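Local coordinates for kappa-carrageenase (Pseudoalteromonas carrageenovora, PDB 1DYP), which cleaves the beta-1,4 linkages between galactose 4-sulfate and 3,6-anhydrogalactose inside kappa-carrageenan chains, here as its family 16 glycoside hydrolase catalytic domain, at residues 174-186 and 208-221. The protein carries 1 engineered substitution. Sequence-based numbering, arbitrary orientation.
Sequences FPQTNHNGYHLPF and VDGEIVGEKDNLYW. With CD (cadmium ion), chain B.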
ATOM      1  N   PHE A 174       3.580   2.542 -17.395  1.00 11.92           N
ATOM      2  CA  PHE A 174       2.776   1.548 -18.106  1.00 11.59           C
ATOM      3  C   PHE A 174       1.348   1.597 -17.576  1.00 11.15           C
ATOM      4  O   PHE A 174       0.851   0.628 -17.001  1.00 10.82           O
ATOM      5  CB  PHE A 174       3.352   0.143 -17.897  1.00 11.90           C
ATOM      6  CG  PHE A 174       4.757  -0.016 -18.397  1.00 12.23           C
ATOM      7  CD1 PHE A 174       5.830   0.486 -17.671  1.00 12.53           C
ATOM      8  CD2 PHE A 174       5.005  -0.647 -19.609  1.00 12.65           C
ATOM      9  CE1 PHE A 174       7.133   0.365 -18.145  1.00 12.55           C
ATOM     10  CE2 PHE A 174       6.306  -0.775 -20.094  1.00 12.79           C
ATOM     11  CZ  PHE A 174       7.370  -0.266 -19.358  1.00 12.67           C
ATOM     12  N   PRO A 175       0.663   2.729 -17.782  1.00 10.81           N
ATOM     13  CA  PRO A 175      -0.713   2.921 -17.318  1.00 10.50           C
ATOM     14  C   PRO A 175      -1.752   1.902 -17.776  1.00 10.11           C
ATOM     15  O   PRO A 175      -2.634   1.527 -17.008  1.00  9.77           O
ATOM     16  CB  PRO A 175      -1.040   4.335 -17.796  1.00 10.73           C
ATOM     17  CG  PRO A 175      -0.238   4.452 -19.045  1.00 11.02           C
ATOM     18  CD  PRO A 175       1.083   3.848 -18.645  1.00 10.94           C
ATOM     19  N   GLN A 176      -1.655   1.448 -19.020  1.00  9.80           N
ATOM     20  CA  GLN A 176      -2.637   0.500 -19.526  1.00  9.64           C
ATOM     21  C   GLN A 176      -2.669  -0.806 -18.740  1.00  9.15           C
ATOM     22  O   GLN A 176      -3.733  -1.376 -18.522  1.00  8.96           O
ATOM     23  CB  GLN A 176      -2.389   0.227 -21.010  1.00 10.13           C
ATOM     24  CG  GLN A 176      -3.397  -0.710 -21.646  1.00 11.23           C
ATOM     25  CD  GLN A 176      -3.397  -0.613 -23.158  1.00 11.72           C
ATOM     26  OE1 GLN A 176      -4.130   0.190 -23.738  1.00 12.73           O
ATOM     27  NE2 GLN A 176      -2.562  -1.419 -23.803  1.00 12.29           N
ATOM     28  N   THR A 177      -1.507  -1.271 -18.299  1.00  8.67           N
ATOM     29  CA  THR A 177      -1.444  -2.513 -17.540  1.00  8.20           C
ATOM     30  C   THR A 177      -1.318  -2.306 -16.038  1.00  8.00           C
ATOM     31  O   THR A 177      -1.694  -3.182 -15.260  1.00  7.87           O
ATOM     32  CB  THR A 177      -0.241  -3.379 -17.972  1.00  8.26           C
ATOM     33  OG1 THR A 177       0.938  -2.563 -18.015  1.00  8.30           O
ATOM     34  CG2 THR A 177      -0.486  -4.003 -19.334  1.00  8.19           C
ATOM     35  N   ASN A 178      -0.812  -1.146 -15.629  1.00  7.76           N
ATOM     36  CA  ASN A 178      -0.575  -0.897 -14.209  1.00  7.46           C
ATOM     37  C   ASN A 178      -1.319   0.233 -13.500  1.00  7.20           C
ATOM     38  O   ASN A 178      -1.143   0.407 -12.295  1.00  7.41           O
ATOM     39  CB  ASN A 178       0.926  -0.679 -13.990  1.00  7.30           C
ATOM     40  CG  ASN A 178       1.761  -1.889 -14.366  1.00  7.42           C
ATOM     41  OD1 ASN A 178       1.591  -2.472 -15.437  1.00  7.91           O
ATOM     42  ND2 ASN A 178       2.684  -2.262 -13.489  1.00  7.32           N
ATOM     43  N   HIS A 179      -2.139   1.000 -14.208  1.00  7.11           N
ATOM     44  CA  HIS A 179      -2.831   2.103 -13.549  1.00  7.03           C
ATOM     45  C   HIS A 179      -4.343   2.139 -13.677  1.00  7.02           C
ATOM     46  O   HIS A 179      -4.899   1.915 -14.750  1.00  7.17           O
ATOM     47  CB  HIS A 179      -2.271   3.445 -14.044  1.00  6.69           C
ATOM     48  CG  HIS A 179      -2.959   4.646 -13.463  1.00  6.93           C
ATOM     49  ND1 HIS A 179      -3.075   4.852 -12.104  1.00  6.72           N
ATOM     50  CD2 HIS A 179      -3.540   5.718 -14.056  1.00  7.03           C
ATOM     51  CE1 HIS A 179      -3.695   5.999 -11.886  1.00  6.80           C
ATOM     52  NE2 HIS A 179      -3.987   6.544 -13.052  1.00  7.01           N
ATOM     53  N   ASN A 180      -4.992   2.424 -12.553  1.00  7.19           N
ATOM     54  CA  ASN A 180      -6.440   2.590 -12.493  1.00  7.29           C
ATOM     55  C   ASN A 180      -6.638   3.856 -11.679  1.00  7.50           C
ATOM     56  O   ASN A 180      -6.472   3.842 -10.461  1.00  7.52           O
ATOM     57  CB  ASN A 180      -7.138   1.439 -11.759  1.00  7.24           C
ATOM     58  CG  ASN A 180      -7.085   0.132 -12.511  1.00  7.06           C
ATOM     59  OD1 ASN A 180      -7.712  -0.035 -13.560  1.00  6.94           O
ATOM     60  ND2 ASN A 180      -6.336  -0.816 -11.970  1.00  7.21           N
ATOM     61  N   GLY A 181      -6.965   4.952 -12.354  1.00  7.69           N
ATOM     62  CA  GLY A 181      -7.196   6.209 -11.665  1.00  8.25           C
ATOM     63  C   GLY A 181      -8.688   6.341 -11.452  1.00  8.44           C
ATOM     64  O   GLY A 181      -9.474   5.932 -12.306  1.00  8.57           O
ATOM     65  N   TYR A 182      -9.091   6.913 -10.325  1.00  8.73           N
ATOM     66  CA  TYR A 182     -10.511   7.043 -10.032  1.00  8.96           C
ATOM     67  C   TYR A 182     -10.848   8.337  -9.314  1.00  9.17           C
ATOM     68  O   TYR A 182     -10.104   8.796  -8.446  1.00  9.48           O
ATOM     69  CB  TYR A 182     -10.949   5.857  -9.170  1.00  8.65           C
ATOM     70  CG  TYR A 182     -12.416   5.819  -8.799  1.00  8.39           C
ATOM     71  CD1 TYR A 182     -13.402   5.676  -9.776  1.00  8.32           C
ATOM     72  CD2 TYR A 182     -12.816   5.845  -7.463  1.00  8.50           C
ATOM     73  CE1 TYR A 182     -14.745   5.553  -9.431  1.00  8.42           C
ATOM     74  CE2 TYR A 182     -14.159   5.722  -7.106  1.00  8.29           C
ATOM     75  CZ  TYR A 182     -15.116   5.572  -8.095  1.00  8.40           C
ATOM     76  OH  TYR A 182     -16.436   5.408  -7.744  1.00  8.70           O
ATOM     77  N   HIS A 183     -11.973   8.931  -9.691  1.00  9.45           N
ATOM     78  CA  HIS A 183     -12.427  10.144  -9.040  1.00  9.65           C
ATOM     79  C   HIS A 183     -13.482   9.693  -8.037  1.00  9.43           C
ATOM     80  O   HIS A 183     -14.585   9.292  -8.411  1.00  9.63           O
ATOM     81  CB  HIS A 183     -13.026  11.118 -10.056  1.00 10.59           C
ATOM     82  CG  HIS A 183     -13.498  12.398  -9.444  1.00 11.71           C
ATOM     83  ND1 HIS A 183     -14.764  12.551  -8.924  1.00 12.56           N
ATOM     84  CD2 HIS A 183     -12.850  13.562  -9.209  1.00 12.42           C
ATOM     85  CE1 HIS A 183     -14.876  13.755  -8.391  1.00 12.51           C
ATOM     86  NE2 HIS A 183     -13.728  14.388  -8.550  1.00 12.85           N
ATOM     87  N   LEU A 184     -13.125   9.741  -6.760  1.00  9.01           N
ATOM     88  CA  LEU A 184     -14.029   9.319  -5.698  1.00  8.87           C
ATOM     89  C   LEU A 184     -15.271  10.196  -5.618  1.00  8.96           C
ATOM     90  O   LEU A 184     -15.203  11.409  -5.816  1.00  9.00           O
ATOM     91  CB  LEU A 184     -13.305   9.356  -4.350  1.00  8.61           C
ATOM     92  CG  LEU A 184     -12.076   8.458  -4.186  1.00  8.27           C
ATOM     93  CD1 LEU A 184     -11.278   8.887  -2.957  1.00  8.06           C
ATOM     94  CD2 LEU A 184     -12.517   7.011  -4.065  1.00  8.11           C
ATOM     95  N   PRO A 185     -16.432   9.587  -5.340  1.00  9.23           N
ATOM     96  CA  PRO A 185     -17.675  10.354  -5.236  1.00  9.27           C
ATOM     97  C   PRO A 185     -17.852  10.899  -3.819  1.00  9.34           C
ATOM     98  O   PRO A 185     -18.959  11.244  -3.402  1.00  9.79           O
ATOM     99  CB  PRO A 185     -18.738   9.325  -5.604  1.00  9.16           C
ATOM    100  CG  PRO A 185     -18.183   8.069  -5.028  1.00  9.40           C
ATOM    101  CD  PRO A 185     -16.715   8.141  -5.427  1.00  9.31           C
ATOM    102  N   PHE A 186     -16.741  10.986  -3.093  1.00  8.91           N
ATOM    103  CA  PHE A 186     -16.742  11.468  -1.718  1.00  8.94           C
ATOM    104  C   PHE A 186     -15.328  11.873  -1.320  1.00  8.73           C
ATOM    105  O   PHE A 186     -14.365  11.570  -2.028  1.00  8.72           O
ATOM    106  CB  PHE A 186     -17.239  10.358  -0.784  1.00  8.88           C
ATOM    107  CG  PHE A 186     -16.458   9.070  -0.899  1.00  9.19           C
ATOM    108  CD1 PHE A 186     -15.215   8.935  -0.285  1.00  9.14           C
ATOM    109  CD2 PHE A 186     -16.955   8.000  -1.642  1.00  9.23           C
ATOM    110  CE1 PHE A 186     -14.477   7.757  -0.409  1.00  9.15           C
ATOM    111  CE2 PHE A 186     -16.223   6.817  -1.773  1.00  9.49           C
ATOM    112  CZ  PHE A 186     -14.982   6.695  -1.154  1.00  9.33           C
ATOM    113  N   VAL A 208     -14.473   0.200  -4.623  1.00  7.40           N
ATOM    114  CA  VAL A 208     -14.541   1.304  -3.672  1.00  7.64           C
ATOM    115  C   VAL A 208     -16.019   1.417  -3.315  1.00  7.94           C
ATOM    116  O   VAL A 208     -16.852   1.705  -4.173  1.00  8.06           O
ATOM    117  CB  VAL A 208     -14.049   2.635  -4.267  1.00  7.54           C
ATOM    118  CG1 VAL A 208     -14.264   3.762  -3.257  1.00  7.82           C
ATOM    119  CG2 VAL A 208     -12.568   2.539  -4.606  1.00  7.40           C
ATOM    120  N   ASP A 209     -16.338   1.172  -2.050  1.00  8.26           N
ATOM    121  CA  ASP A 209     -17.720   1.214  -1.590  1.00  8.90           C
ATOM    122  C   ASP A 209     -18.634   0.378  -2.491  1.00  9.39           C
ATOM    123  O   ASP A 209     -19.743   0.792  -2.834  1.00  9.64           O
ATOM    124  CB  ASP A 209     -18.226   2.660  -1.502  1.00  8.96           C
ATOM    125  CG  ASP A 209     -17.704   3.392  -0.271  1.00  9.09           C
ATOM    126  OD1 ASP A 209     -17.155   2.734   0.636  1.00  8.91           O
ATOM    127  OD2 ASP A 209     -17.855   4.630  -0.199  1.00  9.19           O
ATOM    128  N   GLY A 210     -18.146  -0.799  -2.878  1.00  9.64           N
ATOM    129  CA  GLY A 210     -18.930  -1.707  -3.699  1.00 10.28           C
ATOM    130  C   GLY A 210     -18.865  -1.530  -5.202  1.00 10.57           C
ATOM    131  O   GLY A 210     -19.235  -2.439  -5.944  1.00 11.06           O
ATOM    132  N   GLU A 211     -18.403  -0.371  -5.657  1.00 10.49           N
ATOM    133  CA  GLU A 211     -18.308  -0.092  -7.087  1.00 10.62           C
ATOM    134  C   GLU A 211     -16.975  -0.535  -7.668  1.00 10.02           C
ATOM    135  O   GLU A 211     -15.937  -0.383  -7.031  1.00  9.70           O
ATOM    136  CB  GLU A 211     -18.495   1.405  -7.332  1.00 11.74           C
ATOM    137  CG  GLU A 211     -19.864   1.916  -6.933  1.00 13.76           C
ATOM    138  CD  GLU A 211     -20.956   1.323  -7.795  1.00 14.47           C
ATOM    139  OE1 GLU A 211     -20.978   1.625  -9.003  1.00 15.85           O
ATOM    140  OE2 GLU A 211     -21.781   0.545  -7.268  1.00 16.00           O
ATOM    141  N   ILE A 212     -17.001  -1.091  -8.876  1.00  9.60           N
ATOM    142  CA  ILE A 212     -15.767  -1.520  -9.525  1.00  9.29           C
ATOM    143  C   ILE A 212     -15.089  -0.277 -10.093  1.00  8.92           C
ATOM    144  O   ILE A 212     -15.674   0.442 -10.907  1.00  8.77           O
ATOM    145  CB  ILE A 212     -16.042  -2.528 -10.664  1.00  9.62           C
ATOM    146  CG1 ILE A 212     -16.610  -3.825 -10.082  1.00  9.84           C
ATOM    147  CG2 ILE A 212     -14.752  -2.805 -11.441  1.00  9.75           C
ATOM    148  CD1 ILE A 212     -16.957  -4.880 -11.122  1.00 10.23           C
ATOM    149  N   VAL A 213     -13.861  -0.019  -9.654  1.00  8.27           N
ATOM    150  CA  VAL A 213     -13.126   1.159 -10.103  1.00  7.72           C
ATOM    151  C   VAL A 213     -11.880   0.809 -10.896  1.00  7.45           C
ATOM    152  O   VAL A 213     -11.155   1.689 -11.355  1.00  7.31           O
ATOM    153  CB  VAL A 213     -12.714   2.043  -8.906  1.00  7.77           C
ATOM    154  CG1 VAL A 213     -13.933   2.375  -8.067  1.00  7.71           C
ATOM    155  CG2 VAL A 213     -11.667   1.336  -8.062  1.00  7.63           C
ATOM    156  N   GLY A 214     -11.625  -0.482 -11.046  1.00  7.05           N
ATOM    157  CA  GLY A 214     -10.462  -0.891 -11.799  1.00  6.87           C
ATOM    158  C   GLY A 214     -10.465  -2.366 -12.124  1.00  6.71           C
ATOM    159  O   GLY A 214     -11.069  -3.173 -11.419  1.00  6.70           O
ATOM    160  N   GLU A 215      -9.826  -2.708 -13.233  1.00  6.62           N
ATOM    161  CA  GLU A 215      -9.691  -4.100 -13.646  1.00  6.66           C
ATOM    162  C   GLU A 215      -8.514  -4.199 -14.592  1.00  6.64           C
ATOM    163  O   GLU A 215      -8.366  -3.384 -15.506  1.00  6.34           O
ATOM    164  CB  GLU A 215     -10.937  -4.647 -14.357  1.00  7.01           C
ATOM    165  CG  GLU A 215     -10.742  -6.135 -14.722  1.00  7.54           C
ATOM    166  CD  GLU A 215     -11.857  -6.736 -15.561  1.00  7.80           C
ATOM    167  OE1 GLU A 215     -12.502  -6.001 -16.327  1.00  7.70           O
ATOM    168  OE2 GLU A 215     -12.066  -7.965 -15.468  1.00  8.15           O
ATOM    169  N   LYS A 216      -7.681  -5.203 -14.360  1.00  6.54           N
ATOM    170  CA  LYS A 216      -6.507  -5.447 -15.182  1.00  6.97           C
ATOM    171  C   LYS A 216      -6.328  -6.946 -15.292  1.00  7.24           C
ATOM    172  O   LYS A 216      -6.868  -7.704 -14.488  1.00  7.43           O
ATOM    173  CB  LYS A 216      -5.248  -4.879 -14.521  1.00  6.92           C
ATOM    174  CG  LYS A 216      -5.246  -3.385 -14.269  1.00  7.04           C
ATOM    175  CD  LYS A 216      -5.232  -2.597 -15.561  1.00  7.23           C
ATOM    176  CE  LYS A 216      -5.089  -1.112 -15.271  1.00  7.29           C
ATOM    177  NZ  LYS A 216      -5.307  -0.268 -16.483  1.00  7.54           N
ATOM    178  N   ASP A 217      -5.576  -7.384 -16.291  1.00  7.76           N
ATOM    179  CA  ASP A 217      -5.306  -8.803 -16.414  1.00  8.21           C
ATOM    180  C   ASP A 217      -4.150  -9.076 -15.470  1.00  8.32           C
ATOM    181  O   ASP A 217      -3.241  -8.251 -15.332  1.00  8.21           O
ATOM    182  CB  ASP A 217      -4.934  -9.152 -17.849  1.00  9.06           C
ATOM    183  CG  ASP A 217      -6.135  -9.164 -18.759  1.00 10.02           C
ATOM    184  OD1 ASP A 217      -7.008 -10.032 -18.557  1.00 11.56           O
ATOM    185  OD2 ASP A 217      -6.210  -8.309 -19.664  1.00 11.27           O
ATOM    186  N   ASN A 218      -4.190 -10.214 -14.788  1.00  8.24           N
ATOM    187  CA  ASN A 218      -3.119 -10.529 -13.861  1.00  8.26           C
ATOM    188  C   ASN A 218      -1.959 -11.137 -14.625  1.00  8.48           C
ATOM    189  O   ASN A 218      -1.832 -12.359 -14.721  1.00  8.46           O
ATOM    190  CB  ASN A 218      -3.588 -11.503 -12.785  1.00  8.24           C
ATOM    191  CG  ASN A 218      -2.555 -11.683 -11.700  1.00  8.37           C
ATOM    192  OD1 ASN A 218      -1.395 -11.311 -11.879  1.00  8.45           O
ATOM    193  ND2 ASN A 218      -2.960 -12.254 -10.574  1.00  8.15           N
ATOM    194  N   LEU A 219      -1.116 -10.268 -15.166  1.00  8.52           N
ATOM    195  CA  LEU A 219       0.036 -10.691 -15.943  1.00  8.89           C
ATOM    196  C   LEU A 219       1.253 -10.985 -15.088  1.00  8.74           C
ATOM    197  O   LEU A 219       1.953 -11.978 -15.310  1.00  8.87           O
ATOM    198  CB  LEU A 219       0.412  -9.602 -16.949  1.00  9.10           C
ATOM    199  CG  LEU A 219      -0.671  -9.112 -17.910  1.00  9.49           C
ATOM    200  CD1 LEU A 219      -0.146  -7.918 -18.690  1.00  9.76           C
ATOM    201  CD2 LEU A 219      -1.081 -10.235 -18.845  1.00  9.61           C
ATOM    202  N   TYR A 220       1.498 -10.126 -14.104  1.00  8.67           N
ATOM    203  CA  TYR A 220       2.686 -10.251 -13.267  1.00  8.50           C
ATOM    204  C   TYR A 220       2.452 -10.207 -11.763  1.00  8.29           C
ATOM    205  O   TYR A 220       3.341  -9.802 -11.017  1.00  8.16           O
ATOM    206  CB  TYR A 220       3.659  -9.129 -13.633  1.00  8.83           C
ATOM    207  CG  TYR A 220       3.796  -8.901 -15.120  1.00  9.07           C
ATOM    208  CD1 TYR A 220       4.294  -9.901 -15.951  1.00  9.20           C
ATOM    209  CD2 TYR A 220       3.418  -7.688 -15.701  1.00  9.27           C
ATOM    210  CE1 TYR A 220       4.415  -9.703 -17.321  1.00  9.54           C
ATOM    211  CE2 TYR A 220       3.537  -7.481 -17.076  1.00  9.70           C
ATOM    212  CZ  TYR A 220       4.037  -8.494 -17.877  1.00  9.73           C
ATOM    213  OH  TYR A 220       4.171  -8.306 -19.234  1.00 10.28           O
ATOM    214  N   TRP A 221       1.282 -10.636 -11.309  1.00  8.00           N
ATOM    215  CA  TRP A 221       0.992 -10.585  -9.884  1.00  7.98           C
ATOM    216  C   TRP A 221       0.547 -11.925  -9.308  1.00  8.24           C
ATOM    217  O   TRP A 221      -0.548 -12.059  -8.759  1.00  8.15           O
ATOM    218  CB  TRP A 221      -0.040  -9.475  -9.641  1.00  7.41           C
ATOM    219  CG  TRP A 221       0.505  -8.156 -10.113  1.00  6.82           C
ATOM    220  CD1 TRP A 221       1.350  -7.330  -9.427  1.00  6.82           C
ATOM    221  CD2 TRP A 221       0.400  -7.606 -11.435  1.00  6.79           C
ATOM    222  NE1 TRP A 221       1.791  -6.313 -10.241  1.00  6.63           N
ATOM    223  CE2 TRP A 221       1.223  -6.459 -11.479  1.00  6.66           C
ATOM    224  CE3 TRP A 221      -0.306  -7.977 -12.589  1.00  6.44           C
ATOM    225  CZ2 TRP A 221       1.364  -5.679 -12.632  1.00  6.72           C
ATOM    226  CZ3 TRP A 221      -0.167  -7.199 -13.738  1.00  6.63           C
ATOM    227  CH2 TRP A 221       0.663  -6.064 -13.749  1.00  6.62           C
TER
HETATM  228 CD    CD B1298     -13.275  -7.977 -17.488  1.00  8.65          CD
HETATM  229  O   HOH W   1      -2.121  -5.815 -16.300  1.00  6.50           O
HETATM  230  O   HOH W   2      -8.132  -0.815 -16.697  1.00  5.98           O
HETATM  231  O   HOH W   3      -9.672   3.395 -13.025  1.00  9.03           O
HETATM  232  O   HOH W   4     -17.287   4.392  -5.236  1.00 10.88           O
HETATM  233  O   HOH W   5     -15.262  -7.895 -16.228  1.00 10.54           O
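Val213 CG1 sits over the centre of one face of the Tyr182 ring, a CH-pi contact 3.4 Å from the centroid and 9° off the normal. Val208 CG1 meets the edge of the Phe186 ring at CZ and also touches Leu184 CD2. Asn178 ND2 lies in the Trp221 ring plane, 3.8 Å from CZ2, while hydrogen bonding to Asn158 and Leu156; Trp221 NE1 bonds to His157 O, and the Trp221 side chain comes near the nucleophile Glu137. Between the apolar Tyr182 end and the Trp221 end, Lys216, bent at chi2 (-67°), and Asn180 pass in opposite directions, Lys216 CE 3.3 Å from Asn180 OD1; Asn180 ND2 bonds to His154 O. Lys216 NZ donates to Gln176 O and His179 O, both 2.8 Å away and approached from above the carbonyl plane, and to Pro175 O at 3.3 Å in plane. A methionine in place of Lys216 would probably leave all three carbonyls without this donor and the turn after helix 175-178 less firmly fixed. No backbone hydrogen bond joins 174-186 to strand 211-217 here in the family 16 beta-sandwich; one ammonium and bridging waters supply most polar links, and the converging carbonyls would favour its charge.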